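Long-range contacts in putative pectin lyase (Geobacillus virus E2, PDB 7CHU), which serves as a tailspike of a thermophilic bacteriophage, and probably binds and may cleave host surface polysaccharide during cell invasion: residues 187-192 with 210-215; 321-326 with 343-348; 383-388 with 397-402. All coordinates share one frame; numbering follows the deposited sequence.

Overall arrangement
The three contacts follow one another along the chain of a trimeric tailspike; contacts 1 and 2 lie within its elongated solenoid and contact 3 at the C-terminal end of it. Contacts 1 and 2 each join neighbouring parallel strands of the beta-helix, on different faces, with centres about 26 Å apart. Contact 3 lies further on, where the parallel pairing of strands 361-363 and 385-387 gives way to antiparallel pairing with 398-399; its centre is about 22 Å from that of contact 2 and 36 Å from that of contact 1. Its nearest atoms come within about 7 Å of contact 2. No other subunit touches contact 1, the second grazes contact 2, and both pack on contact 3.

Contact 1 of 3, residues 187-192 with 210-215; sequences IGVSLK and HGLYIE
K192 and E215, paired across two parallel strands, lie side by side and point the same way. The lysine leaves the backbone with CG anti to the backbone N (chi1 178°) and stays extended. K192 CB and CG run past the carbonyl of E215, CG at 3.8 Å from E215 O; K192 CD then draws level with the carboxylate carbon, E215 CD, at 3.9 Å. K192 CE touches E215 OE1 at 3.2 Å, and K192 NZ completes a salt bridge to that oxygen at 3.3 Å. A water bridges the remaining gap, accepting from K192 NZ and donating to E215 OE2. The Y213 hydroxyl also reaches E215 OE2, at 2.8 Å, on the anti side of the carboxylate and 28° out of its plane. Ammonium, water and phenol together would steady the negative charge.

S190 OG sits at the rim of the Y213 ring, 3.5 Å from Y213 CD2. On the other face of the sheet, L212 CD1 packs against V189 CB (3.8 Å) and L191 CG. Four backbone bonds, V189 N to G211 O, Y213 N to V189 O, L191 N to Y213 O and E215 N to L191 O, stitch the strands together.

This is one parallel step of a beta-helix: strand 156-160 flanks 187-192, strand 240-243 follows 210-215 with Y241 and Y243 against Y213, and I214 points inward to L253 and F255 of strand 251-256.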
# COMPACT_ATOMS: atom_id res chain seq x y z
N ILE A 187 -29.49 -7.26 -2.32
CA ILE A 187 -28.04 -7.29 -2.18
C ILE A 187 -27.45 -6.70 -3.46
O ILE A 187 -27.96 -6.95 -4.55
CB ILE A 187 -27.54 -8.73 -1.93
CG1 ILE A 187 -28.09 -9.26 -0.59
CG2 ILE A 187 -25.99 -8.81 -2.01
CD1 ILE A 187 -28.03 -10.78 -0.47
N GLY A 188 -26.40 -5.90 -3.34
CA GLY A 188 -25.82 -5.34 -4.55
C GLY A 188 -25.12 -6.41 -5.35
O GLY A 188 -25.47 -6.67 -6.51
N VAL A 189 -24.14 -7.05 -4.74
CA VAL A 189 -23.33 -8.08 -5.39
C VAL A 189 -23.16 -9.21 -4.39
O VAL A 189 -22.82 -8.96 -3.23
CB VAL A 189 -21.95 -7.55 -5.82
CG1 VAL A 189 -21.07 -8.69 -6.35
CG2 VAL A 189 -22.09 -6.42 -6.83
N SER A 190 -23.38 -10.43 -4.85
CA SER A 190 -23.17 -11.63 -4.05
C SER A 190 -22.08 -12.48 -4.67
O SER A 190 -22.15 -12.80 -5.86
CB SER A 190 -24.46 -12.45 -3.94
OG SER A 190 -24.29 -13.52 -3.04
N LEU A 191 -21.11 -12.89 -3.84
CA LEU A 191 -19.98 -13.71 -4.25
C LEU A 191 -19.95 -14.96 -3.38
O LEU A 191 -19.99 -14.87 -2.15
CB LEU A 191 -18.64 -12.95 -4.12
CG LEU A 191 -18.49 -11.55 -4.74
CD1 LEU A 191 -17.05 -10.99 -4.56
CD2 LEU A 191 -18.86 -11.55 -6.23
N LYS A 192 -19.86 -16.14 -4.01
CA LYS A 192 -19.87 -17.38 -3.24
C LYS A 192 -19.05 -18.43 -3.96
O LYS A 192 -19.26 -18.65 -5.16
CB LYS A 192 -21.30 -17.90 -3.04
CG LYS A 192 -21.36 -19.24 -2.28
CD LYS A 192 -22.78 -19.56 -1.86
CE LYS A 192 -22.84 -20.89 -1.12
NZ LYS A 192 -24.21 -21.10 -0.53
N HIS A 210 -27.48 -6.56 2.35
CA HIS A 210 -26.04 -6.40 2.32
C HIS A 210 -25.63 -5.69 1.04
O HIS A 210 -26.27 -5.86 -0.01
CB HIS A 210 -25.33 -7.76 2.38
CG HIS A 210 -25.64 -8.59 3.59
ND1 HIS A 210 -25.49 -8.12 4.88
CD2 HIS A 210 -26.02 -9.88 3.70
CE1 HIS A 210 -25.79 -9.09 5.73
NE2 HIS A 210 -26.10 -10.17 5.03
N GLY A 211 -24.59 -4.87 1.11
CA GLY A 211 -24.09 -4.22 -0.09
C GLY A 211 -23.36 -5.24 -0.93
O GLY A 211 -23.70 -5.49 -2.08
N LEU A 212 -22.35 -5.85 -0.33
CA LEU A 212 -21.55 -6.90 -0.95
C LEU A 212 -21.58 -8.08 0.01
O LEU A 212 -21.16 -7.96 1.16
CB LEU A 212 -20.13 -6.40 -1.21
CG LEU A 212 -19.03 -7.35 -1.69
CD1 LEU A 212 -19.39 -7.86 -3.09
CD2 LEU A 212 -17.68 -6.63 -1.70
N TYR A 213 -22.14 -9.20 -0.43
CA TYR A 213 -22.19 -10.42 0.36
C TYR A 213 -21.14 -11.38 -0.17
O TYR A 213 -21.03 -11.58 -1.39
CB TYR A 213 -23.58 -11.06 0.31
CG TYR A 213 -23.65 -12.37 1.08
CD1 TYR A 213 -23.74 -12.39 2.47
CD2 TYR A 213 -23.61 -13.58 0.41
CE1 TYR A 213 -23.79 -13.58 3.16
CE2 TYR A 213 -23.65 -14.79 1.10
CZ TYR A 213 -23.74 -14.77 2.47
OH TYR A 213 -23.78 -15.96 3.16
N ILE A 214 -20.37 -11.96 0.74
CA ILE A 214 -19.19 -12.76 0.39
C ILE A 214 -19.22 -14.01 1.26
O ILE A 214 -19.22 -13.92 2.49
CB ILE A 214 -17.88 -11.96 0.62
CG1 ILE A 214 -17.82 -10.75 -0.34
CG2 ILE A 214 -16.63 -12.83 0.43
CD1 ILE A 214 -16.61 -9.81 -0.07
N GLU A 215 -19.25 -15.18 0.62
CA GLU A 215 -19.30 -16.45 1.35
C GLU A 215 -18.32 -17.42 0.73
O GLU A 215 -18.43 -17.73 -0.46
CB GLU A 215 -20.71 -17.05 1.32
CG GLU A 215 -20.74 -18.42 2.00
CD GLU A 215 -22.13 -19.09 1.94
OE1 GLU A 215 -22.19 -20.34 1.95
OE2 GLU A 215 -23.15 -18.37 1.90
O HOH W 1 -25.58 -18.85 0.86

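Contact 2 of 3, residues 321-326 with 343-348; sequences FYQCNN and FYNCTG
F321 and F343 stand side by side, their planes only 23° apart but slid so far that the rings barely overlap, with centroids 5.1 Å apart. F343 CE1 comes over one face of the F321 ring, 3.5 Å from F321 CD1. F289 stacks on F321 and carries the row back one coil, while F350, a few residues on from F343, meets its ring.

The tyrosines, on the other face of the sheet, point the same way as each other but meet differently: Y322 CD1 approaches the edge of the Y344 ring, near its plane, at 3.6 Å from Y344 CD2. One face of the Y322 ring is covered by Q323 CB, 3.5 Å above its centre, and H290 meets Y322 edge-to-face. Y344 turns to Y369 and also packs on R335 of the second subunit.

Such like-on-like rows, with residues 22 positions apart stacked by parallel strands, are the signature of a parallel beta-helix, in which equivalent places on successive coils line up. Q323 and N345 both adopt positive phi, and the two coils turn together here.

The amides at this bend form a rung of their own. Q323 bends at chi2, swinging CD round until OE1 accepts a bond from N345 ND2 at 2.7 Å; the acceptor lies close to the N345 amide plane, while the two amide planes are 44° apart. Q323 NE2 donates to D293 O, so both ends of this buried side chain are gripped.

Past the bend, C324 CB faces C346 CB at 4.0 Å. N325 is the centre of an inverse gamma turn; its OD1 lies 3.3 Å from T347 CG2, and its ND2 bonds to N301 O.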
# COMPACT_ATOMS: atom_id res chain seq x y z
N PHE A 321 -10.32 5.66 10.13
CA PHE A 321 -11.57 5.44 10.83
C PHE A 321 -12.07 6.76 11.39
O PHE A 321 -11.31 7.48 12.05
CB PHE A 321 -11.39 4.45 11.98
CG PHE A 321 -11.14 3.03 11.53
CD1 PHE A 321 -9.85 2.61 11.19
CD2 PHE A 321 -12.19 2.12 11.46
CE1 PHE A 321 -9.61 1.31 10.76
CE2 PHE A 321 -11.97 0.80 11.04
CZ PHE A 321 -10.68 0.39 10.70
N TYR A 322 -13.35 7.07 11.16
CA TYR A 322 -13.90 8.33 11.65
C TYR A 322 -15.38 8.19 11.96
O TYR A 322 -16.13 7.62 11.15
CB TYR A 322 -13.67 9.46 10.63
CG TYR A 322 -14.52 10.68 10.86
CD1 TYR A 322 -14.30 11.50 11.95
CD2 TYR A 322 -15.55 10.99 10.00
CE1 TYR A 322 -15.09 12.61 12.17
CE2 TYR A 322 -16.34 12.09 10.20
CZ TYR A 322 -16.10 12.91 11.28
OH TYR A 322 -16.91 14.00 11.49
N GLN A 323 -15.79 8.70 13.13
CA GLN A 323 -17.19 8.88 13.51
C GLN A 323 -17.97 7.57 13.59
O GLN A 323 -18.65 7.17 12.63
CB GLN A 323 -17.87 9.85 12.53
CG GLN A 323 -19.18 10.48 13.03
CD GLN A 323 -18.95 11.65 14.00
OE1 GLN A 323 -17.84 11.84 14.51
NE2 GLN A 323 -20.00 12.41 14.29
N CYS A 324 -17.85 6.87 14.73
CA CYS A 324 -18.53 5.57 15.00
C CYS A 324 -19.25 5.51 16.33
O CYS A 324 -18.66 5.77 17.37
CB CYS A 324 -17.50 4.45 14.89
SG CYS A 324 -18.11 2.80 15.28
N ASN A 325 -20.53 5.15 16.29
CA ASN A 325 -21.30 4.99 17.51
C ASN A 325 -21.14 3.59 18.09
O ASN A 325 -22.13 2.89 18.32
CB ASN A 325 -22.77 5.29 17.21
CG ASN A 325 -23.63 5.31 18.46
OD1 ASN A 325 -23.15 5.52 19.57
ND2 ASN A 325 -24.93 5.10 18.27
N ASN A 326 -19.90 3.21 18.37
CA ASN A 326 -19.53 1.85 18.79
C ASN A 326 -18.00 1.78 18.85
O ASN A 326 -17.34 2.81 18.85
CB ASN A 326 -20.09 0.78 17.85
CG ASN A 326 -20.28 -0.56 18.53
OD1 ASN A 326 -19.33 -1.32 18.72
ND2 ASN A 326 -21.52 -0.86 18.91
N PHE A 343 -7.70 6.86 14.08
CA PHE A 343 -9.05 6.74 14.62
C PHE A 343 -9.49 8.09 15.16
O PHE A 343 -8.77 8.69 15.97
CB PHE A 343 -9.10 5.71 15.75
CG PHE A 343 -8.55 4.37 15.39
CD1 PHE A 343 -9.40 3.38 14.86
CD2 PHE A 343 -7.21 4.06 15.64
CE1 PHE A 343 -8.91 2.10 14.55
CE2 PHE A 343 -6.70 2.80 15.32
CZ PHE A 343 -7.55 1.80 14.77
N TYR A 344 -10.65 8.56 14.74
CA TYR A 344 -11.14 9.86 15.21
C TYR A 344 -12.62 9.78 15.55
O TYR A 344 -13.47 9.74 14.65
CB TYR A 344 -10.87 10.96 14.19
CG TYR A 344 -11.08 12.34 14.74
CD1 TYR A 344 -10.08 12.99 15.45
CD2 TYR A 344 -12.29 13.00 14.56
CE1 TYR A 344 -10.28 14.27 15.96
CE2 TYR A 344 -12.50 14.27 15.06
CZ TYR A 344 -11.48 14.90 15.76
OH TYR A 344 -11.69 16.15 16.28
N ASN A 345 -12.93 9.79 16.85
CA ASN A 345 -14.26 10.01 17.40
C ASN A 345 -15.15 8.77 17.36
O ASN A 345 -15.89 8.57 16.39
CB ASN A 345 -14.98 11.17 16.70
CG ASN A 345 -15.94 11.87 17.62
OD1 ASN A 345 -15.74 11.90 18.83
ND2 ASN A 345 -17.01 12.43 17.06
N CYS A 346 -15.11 7.97 18.42
CA CYS A 346 -16.06 6.87 18.58
C CYS A 346 -16.56 6.83 20.02
O CYS A 346 -15.99 7.45 20.93
CB CYS A 346 -15.44 5.54 18.20
SG CYS A 346 -14.06 5.05 19.32
N THR A 347 -17.64 6.09 20.23
CA THR A 347 -18.24 5.97 21.55
C THR A 347 -17.64 4.83 22.36
O THR A 347 -17.76 4.83 23.58
CB THR A 347 -19.76 5.80 21.42
OG1 THR A 347 -20.06 4.55 20.80
CG2 THR A 347 -20.36 6.89 20.57
N GLY A 348 -16.98 3.86 21.71
CA GLY A 348 -16.31 2.77 22.42
C GLY A 348 -14.80 2.86 22.38
O GLY A 348 -14.24 3.96 22.43

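Contact 3 of 3, residues 383-388 with 397-402; sequences ENFFCS and LGWNRS
F386 and G398 form the centre of this antiparallel pairing, exchanging two backbone bonds: F386 N to G398 O at 2.9 Å and G398 N to F386 O at 3.0 Å. A weak third bond links N400 N to N384 O (3.4 Å), and a water accepts from N384 N and, weakly, from N400 N. Beyond it, a type II' turn from W399 to S402 reverses the chain.

A CH-pi contact joins F386 to G398. F386 CG sits between the backbone N and the carbonyl carbon (chi1 63°), the crowded position, and the ring lies over G398, whose CA is 3.8 Å from the ring centroid. G398 has no side chain, so the ring can rest directly on the backbone.

Apolar packing occupies the other face: W399 CB meets the edge of the F385 ring at 3.9 Å from F385 CD1, and C387 SG touches L397 CD1 at 4.1 Å.

The charged end belongs to E383, whose CD is 4.0 Å from W399 CD1, the carboxylate turned 47° from the indole. Its OE2 makes a salt bridge to K396 of the third subunit, which also forms a cation-pi contact with W399.

With C387 packing on C387 of the third subunit and L397 on L397 of both other subunits, the chemistry is that of a trimer interface: an apolar centre, at whose margin K396 would offset any repulsion between E383 and nearby D389 of the third subunit.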
# COMPACT_ATOMS: atom_id res chain seq x y z
N GLU A 383 -3.02 -12.29 26.19
CA GLU A 383 -1.93 -11.41 25.75
C GLU A 383 -2.18 -10.87 24.34
O GLU A 383 -2.41 -11.63 23.39
CB GLU A 383 -0.60 -12.16 25.77
CG GLU A 383 0.55 -11.38 25.11
CD GLU A 383 1.90 -12.10 25.18
OE1 GLU A 383 2.08 -12.93 26.08
OE2 GLU A 383 2.79 -11.85 24.34
N ASN A 384 -2.13 -9.54 24.22
CA ASN A 384 -2.04 -8.84 22.95
C ASN A 384 -0.95 -7.79 23.05
O ASN A 384 -0.49 -7.46 24.14
CB ASN A 384 -3.37 -8.21 22.59
CG ASN A 384 -4.48 -9.25 22.38
OD1 ASN A 384 -4.72 -9.69 21.27
ND2 ASN A 384 -5.14 -9.65 23.47
N PHE A 385 -0.52 -7.25 21.92
CA PHE A 385 0.68 -6.44 21.87
C PHE A 385 0.36 -5.07 21.29
O PHE A 385 -0.45 -4.94 20.37
CB PHE A 385 1.74 -7.15 21.02
CG PHE A 385 3.06 -6.44 20.95
CD1 PHE A 385 3.84 -6.25 22.11
CD2 PHE A 385 3.55 -6.00 19.73
CE1 PHE A 385 5.09 -5.58 22.02
CE2 PHE A 385 4.79 -5.35 19.64
CZ PHE A 385 5.55 -5.14 20.81
N PHE A 386 0.99 -4.03 21.83
CA PHE A 386 0.77 -2.72 21.23
C PHE A 386 2.04 -1.90 21.30
O PHE A 386 2.85 -2.04 22.23
CB PHE A 386 -0.38 -1.96 21.88
CG PHE A 386 -0.14 -1.64 23.34
CD1 PHE A 386 -0.58 -2.51 24.33
CD2 PHE A 386 0.51 -0.46 23.72
CE1 PHE A 386 -0.37 -2.22 25.69
CE2 PHE A 386 0.74 -0.15 25.07
CZ PHE A 386 0.29 -1.03 26.05
N CYS A 387 2.20 -1.02 20.31
CA CYS A 387 3.32 -0.08 20.26
C CYS A 387 2.85 1.10 19.42
O CYS A 387 3.03 1.13 18.20
CB CYS A 387 4.59 -0.71 19.67
SG CYS A 387 6.03 0.47 19.58
N SER A 388 2.22 2.07 20.08
CA SER A 388 1.59 3.21 19.41
C SER A 388 1.48 4.37 20.39
O SER A 388 1.52 4.18 21.60
CB SER A 388 0.18 2.88 18.88
OG SER A 388 0.18 1.73 18.07
N LEU A 397 4.16 1.19 24.92
CA LEU A 397 4.45 -0.17 24.49
C LEU A 397 3.97 -1.11 25.58
O LEU A 397 4.05 -0.78 26.77
CB LEU A 397 5.95 -0.37 24.23
CG LEU A 397 6.40 -1.70 23.64
CD1 LEU A 397 7.66 -1.51 22.80
CD2 LEU A 397 6.66 -2.74 24.70
N GLY A 398 3.44 -2.26 25.20
CA GLY A 398 2.99 -3.19 26.21
C GLY A 398 2.47 -4.48 25.63
O GLY A 398 2.20 -4.61 24.43
N TRP A 399 2.38 -5.46 26.52
CA TRP A 399 1.71 -6.71 26.23
C TRP A 399 1.20 -7.25 27.56
O TRP A 399 1.84 -7.07 28.60
CB TRP A 399 2.62 -7.72 25.56
CG TRP A 399 3.70 -8.15 26.45
CD1 TRP A 399 3.72 -9.26 27.26
CD2 TRP A 399 4.95 -7.48 26.66
NE1 TRP A 399 4.91 -9.31 27.96
CE2 TRP A 399 5.68 -8.23 27.61
CE3 TRP A 399 5.51 -6.31 26.13
CZ2 TRP A 399 6.95 -7.85 28.03
CZ3 TRP A 399 6.77 -5.93 26.55
CH2 TRP A 399 7.48 -6.70 27.48
N ASN A 400 0.04 -7.90 27.52
CA ASN A 400 -0.58 -8.35 28.75
C ASN A 400 -0.63 -7.21 29.77
O ASN A 400 -1.22 -6.16 29.47
CB ASN A 400 0.16 -9.55 29.32
CG ASN A 400 -0.75 -10.42 30.11
OD1 ASN A 400 -1.95 -10.46 29.83
ND2 ASN A 400 -0.22 -11.09 31.12
N ARG A 401 -0.03 -7.37 30.95
CA ARG A 401 -0.03 -6.30 31.95
C ARG A 401 1.37 -5.73 32.19
O ARG A 401 1.67 -5.23 33.29
CB ARG A 401 -0.66 -6.79 33.26
CG ARG A 401 -2.15 -7.07 33.11
CD ARG A 401 -2.73 -7.84 34.31
NE ARG A 401 -2.37 -9.25 34.26
CZ ARG A 401 -1.51 -9.83 35.11
NH1 ARG A 401 -0.94 -9.11 36.07
NH2 ARG A 401 -1.24 -11.12 34.98
N SER A 402 2.20 -5.76 31.16
CA SER A 402 3.57 -5.23 31.18
C SER A 402 3.62 -3.98 30.30
O SER A 402 3.30 -4.05 29.11
CB SER A 402 4.56 -6.28 30.65
OG SER A 402 4.54 -7.47 31.44
O HOH W 2 -2.79 -7.75 26.35